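Local structure of sulfite reductase [ferredoxin] (Mycobacterium tuberculosis, 1ZJ8) at residues G113-A119 with S381-F386. The protein catalyses the six-electron reduction of sulfite to sulfide with electrons from ferredoxin, using a siroheme and a [4Fe-4S] cluster. Residues are numbered along the deposited sequence.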
ATOM      1  N   GLY A 113       0.696   0.362 -11.385  1.00 31.65           N
ATOM      2  CA  GLY A 113      -0.197  -0.693 -11.855  1.00 31.58           C
ATOM      3  C   GLY A 113       0.260  -2.123 -11.595  1.00 31.45           C
ATOM      4  O   GLY A 113      -0.339  -3.068 -12.136  1.00 31.02           O
ATOM      5  N   GLY A 114       1.323  -2.279 -10.791  1.00 31.50           N
ATOM      6  CA  GLY A 114       1.909  -3.591 -10.456  1.00 31.28           C
ATOM      7  C   GLY A 114       2.604  -4.333 -11.586  1.00 31.13           C
ATOM      8  O   GLY A 114       3.145  -5.397 -11.365  1.00 31.15           O
ATOM      9  N   ALA A 115       2.651  -3.753 -12.781  1.00 31.20           N
ATOM     10  CA  ALA A 115       2.846  -4.536 -14.002  1.00 31.39           C
ATOM     11  C   ALA A 115       4.306  -4.682 -14.398  1.00 31.47           C
ATOM     12  O   ALA A 115       4.970  -3.687 -14.571  1.00 31.72           O
ATOM     13  CB  ALA A 115       2.061  -3.898 -15.135  1.00 31.31           C
ATOM     14  N   LEU A 116       4.774  -5.922 -14.576  1.00 31.85           N
ATOM     15  CA  LEU A 116       6.170  -6.220 -14.921  1.00 32.12           C
ATOM     16  C   LEU A 116       6.283  -7.311 -15.977  1.00 32.24           C
ATOM     17  O   LEU A 116       5.396  -8.142 -16.102  1.00 32.68           O
ATOM     18  CB  LEU A 116       6.941  -6.709 -13.699  1.00 32.61           C
ATOM     19  CG  LEU A 116       6.875  -5.890 -12.409  1.00 34.29           C
ATOM     20  CD1 LEU A 116       7.498  -6.659 -11.247  1.00 33.82           C
ATOM     21  CD2 LEU A 116       7.555  -4.514 -12.588  1.00 35.58           C
ATOM     22  N   SER A 117       7.387  -7.304 -16.726  1.00 32.37           N
ATOM     23  CA  SER A 117       7.692  -8.374 -17.665  1.00 32.70           C
ATOM     24  C   SER A 117       8.412  -9.479 -16.914  1.00 32.63           C
ATOM     25  O   SER A 117       8.761  -9.315 -15.754  1.00 32.45           O
ATOM     26  CB  SER A 117       8.570  -7.872 -18.818  1.00 33.26           C
ATOM     27  OG  SER A 117       9.880  -7.513 -18.386  1.00 34.08           O
ATOM     28  N   ALA A 118       8.646 -10.600 -17.573  1.00 32.54           N
ATOM     29  CA  ALA A 118       9.410 -11.662 -16.953  1.00 32.87           C
ATOM     30  C   ALA A 118      10.846 -11.204 -16.744  1.00 33.01           C
ATOM     31  O   ALA A 118      11.431 -11.454 -15.701  1.00 33.36           O
ATOM     32  CB  ALA A 118       9.369 -12.903 -17.815  1.00 32.97           C
ATOM     33  N   ALA A 119      11.402 -10.515 -17.740  1.00 33.67           N
ATOM     34  CA  ALA A 119      12.768  -9.965 -17.665  1.00 33.76           C
ATOM     35  C   ALA A 119      12.940  -8.996 -16.492  1.00 34.07           C
ATOM     36  O   ALA A 119      13.958  -9.053 -15.788  1.00 34.55           O
ATOM     37  CB  ALA A 119      13.130  -9.277 -18.972  1.00 33.51           C
ATOM     38  N   SER A 381       4.820 -17.163 -20.431  1.00 32.31           N
ATOM     39  CA  SER A 381       4.235 -15.893 -19.970  1.00 32.05           C
ATOM     40  C   SER A 381       5.269 -14.809 -19.732  1.00 31.81           C
ATOM     41  O   SER A 381       6.316 -15.068 -19.142  1.00 32.06           O
ATOM     42  CB  SER A 381       3.451 -16.102 -18.664  1.00 32.33           C
ATOM     43  OG  SER A 381       3.330 -14.890 -17.906  1.00 31.50           O
ATOM     44  N   ASP A 382       4.943 -13.589 -20.156  1.00 31.82           N
ATOM     45  CA  ASP A 382       5.789 -12.424 -19.961  1.00 31.54           C
ATOM     46  C   ASP A 382       5.077 -11.319 -19.198  1.00 31.44           C
ATOM     47  O   ASP A 382       5.549 -10.168 -19.225  1.00 31.85           O
ATOM     48  CB  ASP A 382       6.210 -11.882 -21.328  1.00 32.05           C
ATOM     49  CG  ASP A 382       7.274 -10.777 -21.247  1.00 32.96           C
ATOM     50  OD1 ASP A 382       8.381 -11.045 -20.698  1.00 36.15           O
ATOM     51  OD2 ASP A 382       6.996  -9.653 -21.756  1.00 33.44           O
ATOM     52  N   ARG A 383       3.959 -11.632 -18.531  1.00 30.95           N
ATOM     53  CA  ARG A 383       3.282 -10.648 -17.659  1.00 31.14           C
ATOM     54  C   ARG A 383       2.904 -11.178 -16.280  1.00 31.19           C
ATOM     55  O   ARG A 383       2.188 -12.176 -16.164  1.00 31.12           O
ATOM     56  CB  ARG A 383       1.964 -10.152 -18.250  1.00 31.11           C
ATOM     57  CG  ARG A 383       2.008  -9.526 -19.612  1.00 30.65           C
ATOM     58  CD  ARG A 383       0.763  -9.964 -20.369  1.00 31.62           C
ATOM     59  NE  ARG A 383      -0.275  -8.945 -20.530  1.00 31.82           N
ATOM     60  CZ  ARG A 383      -1.534  -9.202 -20.892  1.00 31.25           C
ATOM     61  NH1 ARG A 383      -1.955 -10.439 -21.087  1.00 31.24           N
ATOM     62  NH2 ARG A 383      -2.389  -8.203 -21.047  1.00 33.35           N
ATOM     63  N   ILE A 384       3.330 -10.439 -15.259  1.00 31.12           N
ATOM     64  CA  ILE A 384       3.015 -10.698 -13.868  1.00 31.13           C
ATOM     65  C   ILE A 384       2.675  -9.344 -13.232  1.00 30.88           C
ATOM     66  O   ILE A 384       3.180  -8.296 -13.667  1.00 30.13           O
ATOM     67  CB  ILE A 384       4.209 -11.378 -13.146  1.00 31.31           C
ATOM     68  CG1 ILE A 384       3.973 -11.468 -11.635  1.00 32.17           C
ATOM     69  CG2 ILE A 384       5.520 -10.611 -13.362  1.00 31.67           C
ATOM     70  CD1 ILE A 384       4.982 -12.378 -10.900  1.00 32.12           C
ATOM     71  N   ARG A 385       1.805  -9.373 -12.227  1.00 30.83           N
ATOM     72  CA  ARG A 385       1.390  -8.175 -11.515  1.00 31.28           C
ATOM     73  C   ARG A 385       1.515  -8.363 -10.004  1.00 31.43           C
ATOM     74  O   ARG A 385       1.133  -9.423  -9.476  1.00 32.08           O
ATOM     75  CB  ARG A 385      -0.079  -7.869 -11.831  1.00 31.70           C
ATOM     76  CG  ARG A 385      -0.332  -7.075 -13.121  1.00 32.96           C
ATOM     77  CD  ARG A 385      -0.578  -7.981 -14.305  1.00 33.60           C
ATOM     78  NE  ARG A 385      -0.430  -7.286 -15.585  1.00 34.03           N
ATOM     79  CZ  ARG A 385      -1.401  -6.627 -16.221  1.00 34.34           C
ATOM     80  NH1 ARG A 385      -2.630  -6.541 -15.734  1.00 33.78           N
ATOM     81  NH2 ARG A 385      -1.137  -6.067 -17.386  1.00 35.67           N
ATOM     82  N   PHE A 386       2.004  -7.346  -9.299  1.00 30.99           N
ATOM     83  CA  PHE A 386       1.870  -7.327  -7.847  1.00 31.41           C
ATOM     84  C   PHE A 386       0.499  -6.753  -7.462  1.00 31.17           C
ATOM     85  O   PHE A 386      -0.076  -5.997  -8.235  1.00 31.21           O
ATOM     86  CB  PHE A 386       2.984  -6.482  -7.199  1.00 32.36           C
ATOM     87  CG  PHE A 386       4.404  -6.994  -7.446  1.00 32.45           C
ATOM     88  CD1 PHE A 386       4.702  -8.358  -7.395  1.00 33.25           C
ATOM     89  CD2 PHE A 386       5.443  -6.095  -7.678  1.00 32.06           C
ATOM     90  CE1 PHE A 386       6.012  -8.827  -7.623  1.00 32.93           C
ATOM     91  CE2 PHE A 386       6.740  -6.548  -7.894  1.00 32.81           C
ATOM     92  CZ  PHE A 386       7.027  -7.925  -7.866  1.00 32.50           C
TER
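Two short antiparallel strands pair here, joining the two ferredoxin-like half domains: A115-L116 adds an edge strand to the sheet containing 384-386. L116 and I384 form the hydrogen-bonded pair, L116 N to I384 O at 3.0 Å and I384 N to L116 O at 3.2 Å. Two residues along, past the non-hydrogen-bonded pair A115 and R385, F386 N donates to G114 O (3.1 Å). G114 has positive phi, and a side chain there would collide with F386 O, so glycine fits; F386 O accepts from Q142. On the buried side, L116 CD1 meets F386 CE2 at 3.4 Å and L116 CB lies 4.2 Å from I384 CG2, apolar groups that L121 covers. The opposite face carries A115, small enough to lie beside R385, whose NH1 makes weak hydrogen bonds to the carbonyls of P183 and A185; R383, pointing away, forms salt bridges with D396 and E187.

D382 OD1 accepts from A118 N (3.2 Å), and OG of the N-cap residue S117 from A120 N, serving two first-turn amides that lack acceptors within the helix. Backbone hydrogen bonds thus hold the strands together, while G114, L116 and D382 suit the sequence to its place.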